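Local coordinates for protein TodX (Pseudomonas putida, PDB 3BS0) that carries toluene and related aromatic hydrocarbons across the outer membrane as a beta-barrel channel of the FadL family, at residues 14-19 / 349-354; 51-56 / 422-427; 378-383 / 396-401. One frame throughout, in Å; residues are numbered along the deposited sequence.

All three contacts lie in one patch of the barrel wall. Strands 348-356, 376-385, 390-405, 417-433 and 44-60 follow one another there as antiparallel neighbours, so contact 3 stands between the others: its centre is about 7 Å from that of contact 1 and 9 Å from that of contact 2, while contacts 1 and 2 are about 15 Å apart. Along the chain, contacts 1 and 2 interleave (14-19, 51-56, 349-354, 422-427); contact 1 closes before contact 3 opens, and contact 2, joining the first long strand to the last, encloses contact 3. Closing the barrel and filling its lumen with segment 14-19 thus draw on the same few strands.

Contact 1: residues 14-19 / 349-354; sequences RAMGGT and TLRAGY
With chi1 of Met16 at -77°, CG stands beside the backbone N, and from there the chain runs extended towards Arg351, whose own CG takes the matching place (chi1 -61°). The two long side chains cross obliquely. Met16 CG rests 4.0 Å from Arg351 CB, and the terminal methyl CE lies against Arg351 CG, CD and NE, at the edge of the guanidinium and in its plane, with CE 3.0 Å from Arg351 NE. One face of that flat group is met by Thr349 CG2, 4.1 Å above the plane. At the charged end NH1 has a weak hydrogen bond with Asn393 OD1, and NH2 a long, weak ion pair with Glu383 OE1. Beside this pair of side chains, Ala15 CB touches Arg351 CB at 4.1 Å.

Further along the strand the approach passes to bare backbone. Gly17 and Gly353 bring their CA atoms to 4.4 Å, and a side chain on either would be driven into the opposite main chain. Gly17 has a positive phi of 56°, in the type I' turn from Met16 to Thr19, after which Thr19 rests on the wall strands 333-343 and 293-302. The carbonyl O of Gly17 is bonded to Ser337 OG of strand 333-343. A tight turn laid against the inner side of a barrel strand fits the N-terminal hatch, the plug that fills the lumen in transporters of the FadL family.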
ATOM      1  N   ARG A  14     -11.327   7.578  -3.707  1.00 50.30           N
ATOM      2  CA  ARG A  14      -9.996   8.152  -3.697  1.00 50.56           C
ATOM      3  C   ARG A  14      -9.978   9.573  -4.205  1.00 50.59           C
ATOM      4  O   ARG A  14      -9.073  10.344  -3.893  1.00 51.55           O
ATOM      5  CB  ARG A  14      -9.048   7.322  -4.544  1.00 54.01           C
ATOM      6  CG  ARG A  14      -7.653   7.905  -4.564  1.00 60.25           C
ATOM      7  CD  ARG A  14      -6.631   6.888  -4.997  1.00 65.21           C
ATOM      8  NE  ARG A  14      -7.017   5.541  -4.596  1.00 69.61           N
ATOM      9  CZ  ARG A  14      -6.162   4.538  -4.435  1.00 72.14           C
ATOM     10  NH1 ARG A  14      -4.864   4.735  -4.636  1.00 75.08           N
ATOM     11  NH2 ARG A  14      -6.607   3.339  -4.087  1.00 72.72           N
ATOM     12  N   ALA A  15     -10.964   9.919  -5.013  1.00 49.15           N
ATOM     13  CA  ALA A  15     -11.044  11.268  -5.530  1.00 47.40           C
ATOM     14  C   ALA A  15     -11.620  12.140  -4.409  1.00 46.73           C
ATOM     15  O   ALA A  15     -11.510  13.368  -4.424  1.00 46.68           O
ATOM     16  CB  ALA A  15     -11.943  11.295  -6.751  1.00 44.89           C
ATOM     17  N   MET A  16     -12.220  11.480  -3.424  1.00 45.23           N
ATOM     18  CA  MET A  16     -12.824  12.169  -2.305  1.00 44.81           C
ATOM     19  C   MET A  16     -12.032  11.996  -1.023  1.00 45.05           C
ATOM     20  O   MET A  16     -12.583  11.652   0.028  1.00 43.81           O
ATOM     21  CB  MET A  16     -14.268  11.695  -2.114  1.00 45.28           C
ATOM     22  CG  MET A  16     -15.249  12.300  -3.122  1.00 44.87           C
ATOM     23  SD  MET A  16     -16.878  11.618  -2.915  1.00 46.10           S
ATOM     24  CE  MET A  16     -17.558  11.934  -4.402  1.00 46.19           C
ATOM     25  N   GLY A  17     -10.726  12.240  -1.136  1.00 43.96           N
ATOM     26  CA  GLY A  17      -9.820  12.172  -0.003  1.00 43.25           C
ATOM     27  C   GLY A  17      -9.725  10.903   0.815  1.00 41.75           C
ATOM     28  O   GLY A  17      -9.207  10.931   1.925  1.00 40.88           O
ATOM     29  N   GLY A  18     -10.208   9.789   0.282  1.00 42.73           N
ATOM     30  CA  GLY A  18     -10.135   8.545   1.022  1.00 43.77           C
ATOM     31  C   GLY A  18     -11.340   8.317   1.902  1.00 45.66           C
ATOM     32  O   GLY A  18     -11.372   7.393   2.709  1.00 46.44           O
ATOM     33  N   THR A  19     -12.351   9.161   1.744  1.00 48.24           N
ATOM     34  CA  THR A  19     -13.562   9.029   2.537  1.00 50.88           C
ATOM     35  C   THR A  19     -14.377   7.840   2.020  1.00 50.31           C
ATOM     36  O   THR A  19     -14.335   7.549   0.833  1.00 51.67           O
ATOM     37  CB  THR A  19     -14.389  10.316   2.463  1.00 51.75           C
ATOM     38  OG1 THR A  19     -15.552  10.168   3.281  1.00 57.54           O
ATOM     39  CG2 THR A  19     -14.809  10.615   1.038  1.00 52.62           C
ATOM     40  N   THR A 349     -20.033  14.698 -12.918  1.00 57.26           N
ATOM     41  CA  THR A 349     -19.904  15.012 -11.507  1.00 56.25           C
ATOM     42  C   THR A 349     -18.486  15.508 -11.335  1.00 57.57           C
ATOM     43  O   THR A 349     -17.627  15.244 -12.181  1.00 59.37           O
ATOM     44  CB  THR A 349     -20.095  13.772 -10.621  1.00 54.78           C
ATOM     45  OG1 THR A 349     -21.438  13.289 -10.742  1.00 52.35           O
ATOM     46  CG2 THR A 349     -19.806  14.115  -9.169  1.00 53.80           C
ATOM     47  N   LEU A 350     -18.249  16.246 -10.258  1.00 57.46           N
ATOM     48  CA  LEU A 350     -16.922  16.765  -9.955  1.00 55.30           C
ATOM     49  C   LEU A 350     -16.663  16.475  -8.494  1.00 53.54           C
ATOM     50  O   LEU A 350     -17.494  16.778  -7.639  1.00 52.90           O
ATOM     51  CB  LEU A 350     -16.849  18.262 -10.233  1.00 54.89           C
ATOM     52  CG  LEU A 350     -17.030  18.582 -11.721  1.00 56.73           C
ATOM     53  CD1 LEU A 350     -16.916  20.076 -11.939  1.00 57.69           C
ATOM     54  CD2 LEU A 350     -15.979  17.846 -12.548  1.00 55.60           C
ATOM     55  N   ARG A 351     -15.516  15.859  -8.224  1.00 51.58           N
ATOM     56  CA  ARG A 351     -15.128  15.487  -6.874  1.00 50.55           C
ATOM     57  C   ARG A 351     -13.775  16.071  -6.499  1.00 49.39           C
ATOM     58  O   ARG A 351     -12.951  16.358  -7.365  1.00 47.54           O
ATOM     59  CB  ARG A 351     -15.064  13.964  -6.753  1.00 51.04           C
ATOM     60  CG  ARG A 351     -16.375  13.281  -7.014  1.00 51.75           C
ATOM     61  CD  ARG A 351     -16.224  11.771  -7.150  1.00 52.56           C
ATOM     62  NE  ARG A 351     -17.537  11.144  -7.274  1.00 53.36           N
ATOM     63  CZ  ARG A 351     -17.930  10.417  -8.312  1.00 54.79           C
ATOM     64  NH1 ARG A 351     -17.107  10.209  -9.329  1.00 54.16           N
ATOM     65  NH2 ARG A 351     -19.156   9.918  -8.341  1.00 56.15           N
ATOM     66  N   ALA A 352     -13.563  16.242  -5.198  1.00 47.29           N
ATOM     67  CA  ALA A 352     -12.306  16.771  -4.681  1.00 47.90           C
ATOM     68  C   ALA A 352     -12.259  16.539  -3.170  1.00 47.00           C
ATOM     69  O   ALA A 352     -13.298  16.446  -2.523  1.00 44.64           O
ATOM     70  CB  ALA A 352     -12.180  18.273  -5.004  1.00 45.98           C
ATOM     71  N   GLY A 353     -11.059  16.434  -2.610  1.00 47.78           N
ATOM     72  CA  GLY A 353     -10.965  16.202  -1.183  1.00 51.73           C
ATOM     73  C   GLY A 353      -9.592  16.404  -0.568  1.00 53.93           C
ATOM     74  O   GLY A 353      -8.644  16.835  -1.229  1.00 50.73           O
ATOM     75  N   TYR A 354      -9.494  16.063   0.714  1.00 56.91           N
ATOM     76  CA  TYR A 354      -8.259  16.205   1.466  1.00 60.43           C
ATOM     77  C   TYR A 354      -8.172  15.182   2.597  1.00 62.48           C
ATOM     78  O   TYR A 354      -9.180  14.851   3.223  1.00 61.74           O
ATOM     79  CB  TYR A 354      -8.184  17.612   2.058  1.00 63.23           C
ATOM     80  CG  TYR A 354      -7.011  17.830   2.990  1.00 66.79           C
ATOM     81  CD1 TYR A 354      -5.704  17.851   2.500  1.00 68.87           C
ATOM     82  CD2 TYR A 354      -7.208  18.031   4.360  1.00 66.01           C
ATOM     83  CE1 TYR A 354      -4.613  18.076   3.351  1.00 70.09           C
ATOM     84  CE2 TYR A 354      -6.132  18.252   5.220  1.00 68.04           C
ATOM     85  CZ  TYR A 354      -4.835  18.276   4.708  1.00 69.26           C
ATOM     86  OH  TYR A 354      -3.762  18.515   5.538  1.00 68.23           O
TER

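Contact 2: residues 51-56 / 422-427; sequences DVVTTD and QINAVV
Val52 and Ala425 exchange two nearly straight backbone bonds: Val52 N gives to Ala425 O at 2.9 Å, and Ala425 N returns one to Val52 O at 3.1 Å. On the outer side Val52 CG2 meets Ala425 CB at 3.9 Å. Two residues on, the pairing slackens: Thr54 N to Ile423 O and Ile423 N to Thr54 O are both weak bonds, and Thr54 O also takes a weak one from Thr55 OG1. The strands run antiparallel, their axes 4.9 Å apart, at the seam where the first long strand meets the last and closes the barrel. On their far sides Asp51 bonds through its backbone to Gly81, and Gln422 and Asn424 to Gly399 and Ser397. Asp51 OD2 lies 3.7 Å from Val426 CG2 and has a long, weak ion pair with Arg14 NH2. Gln422 has CG anti to the backbone N (chi1 -170°), 3.6 Å from Thr55 OG1, and the extended chain then crosses Val53, with CD 3.6 Å from Val53 CG1. An alanine here would probably leave Val53 CG1 without this cover and open a gap beside Thr55 OG1. Asp56 OD2 has a salt bridge with Arg401 NH2, OD1 a hydrogen bond with Ser70 OG.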
ATOM      1  N   ASP A  51      -5.032   1.139 -11.549  1.00 40.02           N
ATOM      2  CA  ASP A  51      -4.383   1.966 -10.537  1.00 42.33           C
ATOM      3  C   ASP A  51      -2.928   2.219 -10.939  1.00 43.50           C
ATOM      4  O   ASP A  51      -2.209   1.273 -11.273  1.00 44.71           O
ATOM      5  CB  ASP A  51      -4.426   1.232  -9.193  1.00 44.21           C
ATOM      6  CG  ASP A  51      -4.417   2.168  -8.003  1.00 46.59           C
ATOM      7  OD1 ASP A  51      -3.363   2.776  -7.711  1.00 50.58           O
ATOM      8  OD2 ASP A  51      -5.475   2.296  -7.352  1.00 49.10           O
ATOM      9  N   VAL A  52      -2.503   3.483 -10.934  1.00 42.83           N
ATOM     10  CA  VAL A  52      -1.117   3.828 -11.255  1.00 43.09           C
ATOM     11  C   VAL A  52      -0.559   4.701 -10.148  1.00 44.92           C
ATOM     12  O   VAL A  52      -1.121   5.749  -9.845  1.00 45.08           O
ATOM     13  CB  VAL A  52      -0.964   4.617 -12.573  1.00 43.52           C
ATOM     14  CG1 VAL A  52       0.045   3.912 -13.461  1.00 45.20           C
ATOM     15  CG2 VAL A  52      -2.295   4.770 -13.273  1.00 44.21           C
ATOM     16  N   VAL A  53       0.560   4.275  -9.568  1.00 46.48           N
ATOM     17  CA  VAL A  53       1.192   5.009  -8.484  1.00 47.18           C
ATOM     18  C   VAL A  53       2.575   5.561  -8.806  1.00 49.05           C
ATOM     19  O   VAL A  53       3.580   4.871  -8.654  1.00 50.16           O
ATOM     20  CB  VAL A  53       1.313   4.127  -7.227  1.00 49.33           C
ATOM     21  CG1 VAL A  53       1.837   4.959  -6.053  1.00 46.77           C
ATOM     22  CG2 VAL A  53      -0.048   3.498  -6.901  1.00 48.64           C
ATOM     23  N   THR A  54       2.617   6.815  -9.242  1.00 50.05           N
ATOM     24  CA  THR A  54       3.868   7.495  -9.555  1.00 50.58           C
ATOM     25  C   THR A  54       4.526   7.842  -8.221  1.00 50.13           C
ATOM     26  O   THR A  54       3.834   8.105  -7.245  1.00 49.28           O
ATOM     27  CB  THR A  54       3.608   8.826 -10.307  1.00 52.49           C
ATOM     28  OG1 THR A  54       3.018   8.557 -11.584  1.00 52.39           O
ATOM     29  CG2 THR A  54       4.914   9.605 -10.485  1.00 53.43           C
ATOM     30  N   THR A  55       5.853   7.843  -8.173  1.00 50.42           N
ATOM     31  CA  THR A  55       6.562   8.195  -6.940  1.00 49.36           C
ATOM     32  C   THR A  55       7.812   9.017  -7.204  1.00 50.41           C
ATOM     33  O   THR A  55       8.618   8.671  -8.074  1.00 50.13           O
ATOM     34  CB  THR A  55       6.987   6.952  -6.137  1.00 48.31           C
ATOM     35  OG1 THR A  55       5.866   6.449  -5.399  1.00 48.00           O
ATOM     36  CG2 THR A  55       8.121   7.299  -5.175  1.00 47.80           C
ATOM     37  N   ASP A  56       7.970  10.117  -6.474  1.00 48.64           N
ATOM     38  CA  ASP A  56       9.170  10.904  -6.652  1.00 48.98           C
ATOM     39  C   ASP A  56       9.963  10.994  -5.355  1.00 46.56           C
ATOM     40  O   ASP A  56       9.467  11.441  -4.313  1.00 43.92           O
ATOM     41  CB  ASP A  56       8.863  12.297  -7.190  1.00 53.91           C
ATOM     42  CG  ASP A  56      10.017  12.856  -8.003  1.00 59.58           C
ATOM     43  OD1 ASP A  56      10.486  12.136  -8.914  1.00 62.79           O
ATOM     44  OD2 ASP A  56      10.457  13.997  -7.744  1.00 62.84           O
ATOM     45  N   GLN A 422       4.194  11.974  -3.891  1.00 38.75           N
ATOM     46  CA  GLN A 422       3.564  10.905  -4.654  1.00 41.50           C
ATOM     47  C   GLN A 422       2.201  11.240  -5.242  1.00 41.96           C
ATOM     48  O   GLN A 422       1.342  11.744  -4.538  1.00 43.91           O
ATOM     49  CB  GLN A 422       3.422   9.686  -3.756  1.00 42.04           C
ATOM     50  CG  GLN A 422       3.010   8.438  -4.465  1.00 47.05           C
ATOM     51  CD  GLN A 422       2.357   7.439  -3.529  1.00 51.03           C
ATOM     52  OE1 GLN A 422       1.184   7.592  -3.148  1.00 51.91           O
ATOM     53  NE2 GLN A 422       3.114   6.417  -3.140  1.00 49.91           N
ATOM     54  N   ILE A 423       2.014  10.939  -6.528  1.00 43.15           N
ATOM     55  CA  ILE A 423       0.750  11.162  -7.255  1.00 42.64           C
ATOM     56  C   ILE A 423      -0.023   9.841  -7.403  1.00 42.33           C
ATOM     57  O   ILE A 423       0.561   8.761  -7.358  1.00 42.55           O
ATOM     58  CB  ILE A 423       1.013  11.719  -8.681  1.00 42.29           C
ATOM     59  CG1 ILE A 423       1.572  13.147  -8.605  1.00 42.56           C
ATOM     60  CG2 ILE A 423      -0.259  11.708  -9.489  1.00 39.86           C
ATOM     61  CD1 ILE A 423       2.088  13.679  -9.941  1.00 33.26           C
ATOM     62  N   ASN A 424      -1.337   9.927  -7.596  1.00 44.44           N
ATOM     63  CA  ASN A 424      -2.161   8.732  -7.740  1.00 42.57           C
ATOM     64  C   ASN A 424      -3.334   8.827  -8.706  1.00 43.19           C
ATOM     65  O   ASN A 424      -4.246   9.621  -8.513  1.00 44.46           O
ATOM     66  CB  ASN A 424      -2.683   8.302  -6.379  1.00 41.98           C
ATOM     67  CG  ASN A 424      -1.913   7.142  -5.823  1.00 45.27           C
ATOM     68  OD1 ASN A 424      -0.683   7.203  -5.690  1.00 44.52           O
ATOM     69  ND2 ASN A 424      -2.626   6.061  -5.497  1.00 45.83           N
ATOM     70  N   ALA A 425      -3.315   7.989  -9.735  1.00 42.92           N
ATOM     71  CA  ALA A 425      -4.390   7.973 -10.708  1.00 43.22           C
ATOM     72  C   ALA A 425      -5.141   6.655 -10.626  1.00 45.45           C
ATOM     73  O   ALA A 425      -4.530   5.582 -10.622  1.00 49.13           O
ATOM     74  CB  ALA A 425      -3.828   8.160 -12.096  1.00 44.77           C
ATOM     75  N   VAL A 426      -6.464   6.727 -10.528  1.00 44.32           N
ATOM     76  CA  VAL A 426      -7.299   5.527 -10.480  1.00 41.93           C
ATOM     77  C   VAL A 426      -8.334   5.797 -11.544  1.00 41.65           C
ATOM     78  O   VAL A 426      -8.782   6.938 -11.690  1.00 42.10           O
ATOM     79  CB  VAL A 426      -8.075   5.351  -9.142  1.00 41.78           C
ATOM     80  CG1 VAL A 426      -8.705   3.963  -9.098  1.00 38.25           C
ATOM     81  CG2 VAL A 426      -7.161   5.561  -7.955  1.00 43.22           C
ATOM     82  N   VAL A 427      -8.711   4.772 -12.293  1.00 38.43           N
ATOM     83  CA  VAL A 427      -9.716   4.964 -13.322  1.00 36.28           C
ATOM     84  C   VAL A 427     -10.533   3.711 -13.452  1.00 35.66           C
ATOM     85  O   VAL A 427     -10.007   2.612 -13.368  1.00 33.51           O
ATOM     86  CB  VAL A 427      -9.093   5.281 -14.696  1.00 36.98           C
ATOM     87  CG1 VAL A 427     -10.197   5.607 -15.705  1.00 33.85           C
ATOM     88  CG2 VAL A 427      -8.132   6.441 -14.569  1.00 36.29           C
TER

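Contact 3: residues 378-383 / 396-401; sequences VTFGGE and ISFGLR
Thr379 faces Ser397 as a non-hydrogen-bonded antiparallel pair, and its side chain can be followed outward atom by atom. CB lies 3.7 Å from Ile396 O, over the backbone just before Ser397. There the chain forks. The methyl CG2 leans across to the partner strand and meets both atoms of the serine side chain, CB and OG, with Thr379 CG2 3.0 Å from Ser397 OG; the serine oxygen itself stands anti to its own backbone N (chi1 176°). The other branch, OG1, sits between the backbone N and the carbonyl carbon (chi1 66°) and finds its polar partners in the N-terminal segment, a hydrogen bond from Gly17 N and a weak one with Ala15 O. The methyl branch touches that segment as well, at Arg14 O.

The setting is a beta hairpin, strands 376-385 and 390-405, two consecutive staves of the barrel. Hydrogen-bonded pairs flank the threonine. On one flank Phe380 N binds Ile396 O at 2.9 Å, and Ile396 N binds Phe380 O at 2.8 Å; Ile396 O also receives a CA-H...O contact from Thr379 CA at 3.1 Å. On the other, Val378 N gives to Phe398 O at 2.8 Å.

The opposite face of the hairpin is apolar and lies towards the surface of the barrel. Val378 CG2 touches Leu400 CD2 at 4.0 Å, and the rings of Phe380 and Phe398 come loosely together, Phe380 CD1 being 4.5 Å from Phe398 CE1.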
ATOM      1  N   VAL A 378      -3.907  15.453  -1.392  1.00 47.16           N
ATOM      2  CA  VAL A 378      -4.933  16.329  -1.963  1.00 47.93           C
ATOM      3  C   VAL A 378      -5.429  15.641  -3.234  1.00 47.14           C
ATOM      4  O   VAL A 378      -4.668  15.409  -4.170  1.00 43.13           O
ATOM      5  CB  VAL A 378      -4.389  17.710  -2.343  1.00 49.88           C
ATOM      6  CG1 VAL A 378      -5.538  18.591  -2.814  1.00 51.34           C
ATOM      7  CG2 VAL A 378      -3.685  18.337  -1.166  1.00 50.20           C
ATOM      8  N   THR A 379      -6.716  15.335  -3.262  1.00 49.00           N
ATOM      9  CA  THR A 379      -7.309  14.616  -4.378  1.00 50.20           C
ATOM     10  C   THR A 379      -8.352  15.357  -5.206  1.00 51.30           C
ATOM     11  O   THR A 379      -8.957  16.326  -4.752  1.00 52.87           O
ATOM     12  CB  THR A 379      -7.946  13.332  -3.857  1.00 50.33           C
ATOM     13  OG1 THR A 379      -9.053  13.662  -3.014  1.00 49.76           O
ATOM     14  CG2 THR A 379      -6.959  12.569  -3.026  1.00 51.07           C
ATOM     15  N   PHE A 380      -8.552  14.869  -6.428  1.00 52.22           N
ATOM     16  CA  PHE A 380      -9.525  15.421  -7.365  1.00 54.23           C
ATOM     17  C   PHE A 380     -10.185  14.253  -8.077  1.00 54.20           C
ATOM     18  O   PHE A 380      -9.523  13.290  -8.435  1.00 54.36           O
ATOM     19  CB  PHE A 380      -8.859  16.284  -8.439  1.00 54.86           C
ATOM     20  CG  PHE A 380      -8.501  17.666  -7.995  1.00 58.12           C
ATOM     21  CD1 PHE A 380      -7.698  17.874  -6.875  1.00 60.51           C
ATOM     22  CD2 PHE A 380      -8.895  18.767  -8.757  1.00 60.13           C
ATOM     23  CE1 PHE A 380      -7.281  19.165  -6.521  1.00 62.32           C
ATOM     24  CE2 PHE A 380      -8.489  20.060  -8.420  1.00 60.60           C
ATOM     25  CZ  PHE A 380      -7.676  20.260  -7.296  1.00 61.98           C
ATOM     26  N   GLY A 381     -11.485  14.354  -8.306  1.00 55.26           N
ATOM     27  CA  GLY A 381     -12.181  13.287  -8.989  1.00 55.55           C
ATOM     28  C   GLY A 381     -13.302  13.766  -9.887  1.00 55.02           C
ATOM     29  O   GLY A 381     -13.865  14.840  -9.689  1.00 54.25           O
ATOM     30  N   GLY A 382     -13.622  12.948 -10.878  1.00 54.24           N
ATOM     31  CA  GLY A 382     -14.679  13.281 -11.801  1.00 53.84           C
ATOM     32  C   GLY A 382     -15.392  12.038 -12.284  1.00 53.10           C
ATOM     33  O   GLY A 382     -14.796  10.962 -12.363  1.00 50.04           O
ATOM     34  N   GLU A 383     -16.677  12.193 -12.587  1.00 54.26           N
ATOM     35  CA  GLU A 383     -17.497  11.100 -13.085  1.00 56.87           C
ATOM     36  C   GLU A 383     -18.239  11.566 -14.322  1.00 57.93           C
ATOM     37  O   GLU A 383     -18.775  12.668 -14.361  1.00 57.82           O
ATOM     38  CB  GLU A 383     -18.514  10.636 -12.035  1.00 56.08           C
ATOM     39  CG  GLU A 383     -19.499   9.598 -12.567  1.00 58.85           C
ATOM     40  CD  GLU A 383     -20.455   9.071 -11.507  1.00 62.00           C
ATOM     41  OE1 GLU A 383     -21.185   9.879 -10.897  1.00 65.85           O
ATOM     42  OE2 GLU A 383     -20.487   7.843 -11.280  1.00 64.32           O
ATOM     43  N   ILE A 396      -7.392  11.566  -8.818  1.00 39.05           N
ATOM     44  CA  ILE A 396      -5.966  11.908  -8.829  1.00 39.13           C
ATOM     45  C   ILE A 396      -5.634  12.391  -7.433  1.00 41.14           C
ATOM     46  O   ILE A 396      -6.094  13.456  -7.019  1.00 43.93           O
ATOM     47  CB  ILE A 396      -5.623  13.032  -9.843  1.00 35.79           C
ATOM     48  CG1 ILE A 396      -6.118  12.677 -11.252  1.00 41.12           C
ATOM     49  CG2 ILE A 396      -4.130  13.194  -9.933  1.00 34.14           C
ATOM     50  CD1 ILE A 396      -7.645  12.829 -11.480  1.00 39.45           C
ATOM     51  N   SER A 397      -4.846  11.600  -6.707  1.00 42.73           N
ATOM     52  CA  SER A 397      -4.467  11.930  -5.336  1.00 42.57           C
ATOM     53  C   SER A 397      -2.991  12.273  -5.205  1.00 43.87           C
ATOM     54  O   SER A 397      -2.130  11.503  -5.599  1.00 42.58           O
ATOM     55  CB  SER A 397      -4.797  10.764  -4.425  1.00 42.44           C
ATOM     56  OG  SER A 397      -4.360  11.024  -3.108  1.00 47.33           O
ATOM     57  N   PHE A 398      -2.699  13.439  -4.642  1.00 46.85           N
ATOM     58  CA  PHE A 398      -1.315  13.872  -4.489  1.00 45.26           C
ATOM     59  C   PHE A 398      -0.870  13.747  -3.047  1.00 46.78           C
ATOM     60  O   PHE A 398      -1.405  14.422  -2.166  1.00 46.42           O
ATOM     61  CB  PHE A 398      -1.136  15.331  -4.906  1.00 43.21           C
ATOM     62  CG  PHE A 398      -1.756  15.685  -6.225  1.00 42.46           C
ATOM     63  CD1 PHE A 398      -3.128  15.586  -6.420  1.00 43.89           C
ATOM     64  CD2 PHE A 398      -0.981  16.189  -7.252  1.00 43.37           C
ATOM     65  CE1 PHE A 398      -3.716  15.987  -7.613  1.00 43.75           C
ATOM     66  CE2 PHE A 398      -1.563  16.595  -8.457  1.00 44.16           C
ATOM     67  CZ  PHE A 398      -2.930  16.493  -8.630  1.00 41.99           C
ATOM     68  N   GLY A 399       0.100  12.869  -2.815  1.00 47.74           N
ATOM     69  CA  GLY A 399       0.641  12.694  -1.486  1.00 49.00           C
ATOM     70  C   GLY A 399       1.616  13.834  -1.305  1.00 50.47           C
ATOM     71  O   GLY A 399       2.680  13.842  -1.915  1.00 50.76           O
ATOM     72  N   LEU A 400       1.242  14.814  -0.491  1.00 52.44           N
ATOM     73  CA  LEU A 400       2.096  15.975  -0.253  1.00 53.26           C
ATOM     74  C   LEU A 400       3.537  15.599   0.067  1.00 52.54           C
ATOM     75  O   LEU A 400       3.812  14.673   0.842  1.00 51.04           O
ATOM     76  CB  LEU A 400       1.502  16.844   0.858  1.00 54.90           C
ATOM     77  CG  LEU A 400       0.152  17.430   0.439  1.00 56.89           C
ATOM     78  CD1 LEU A 400      -0.400  18.281   1.557  1.00 57.42           C
ATOM     79  CD2 LEU A 400       0.314  18.265  -0.833  1.00 56.59           C
ATOM     80  N   ARG A 401       4.448  16.337  -0.554  1.00 51.80           N
ATOM     81  CA  ARG A 401       5.878  16.119  -0.411  1.00 52.81           C
ATOM     82  C   ARG A 401       6.470  16.602   0.902  1.00 52.27           C
ATOM     83  O   ARG A 401       6.336  17.767   1.257  1.00 53.02           O
ATOM     84  CB  ARG A 401       6.604  16.792  -1.578  1.00 54.23           C
ATOM     85  CG  ARG A 401       8.100  16.986  -1.385  1.00 56.22           C
ATOM     86  CD  ARG A 401       8.740  17.421  -2.688  1.00 59.89           C
ATOM     87  NE  ARG A 401       8.830  16.327  -3.660  1.00 62.37           N
ATOM     88  CZ  ARG A 401       9.901  15.550  -3.816  1.00 63.83           C
ATOM     89  NH1 ARG A 401      10.981  15.741  -3.068  1.00 64.12           N
ATOM     90  NH2 ARG A 401       9.895  14.581  -4.721  1.00 64.64           N
TER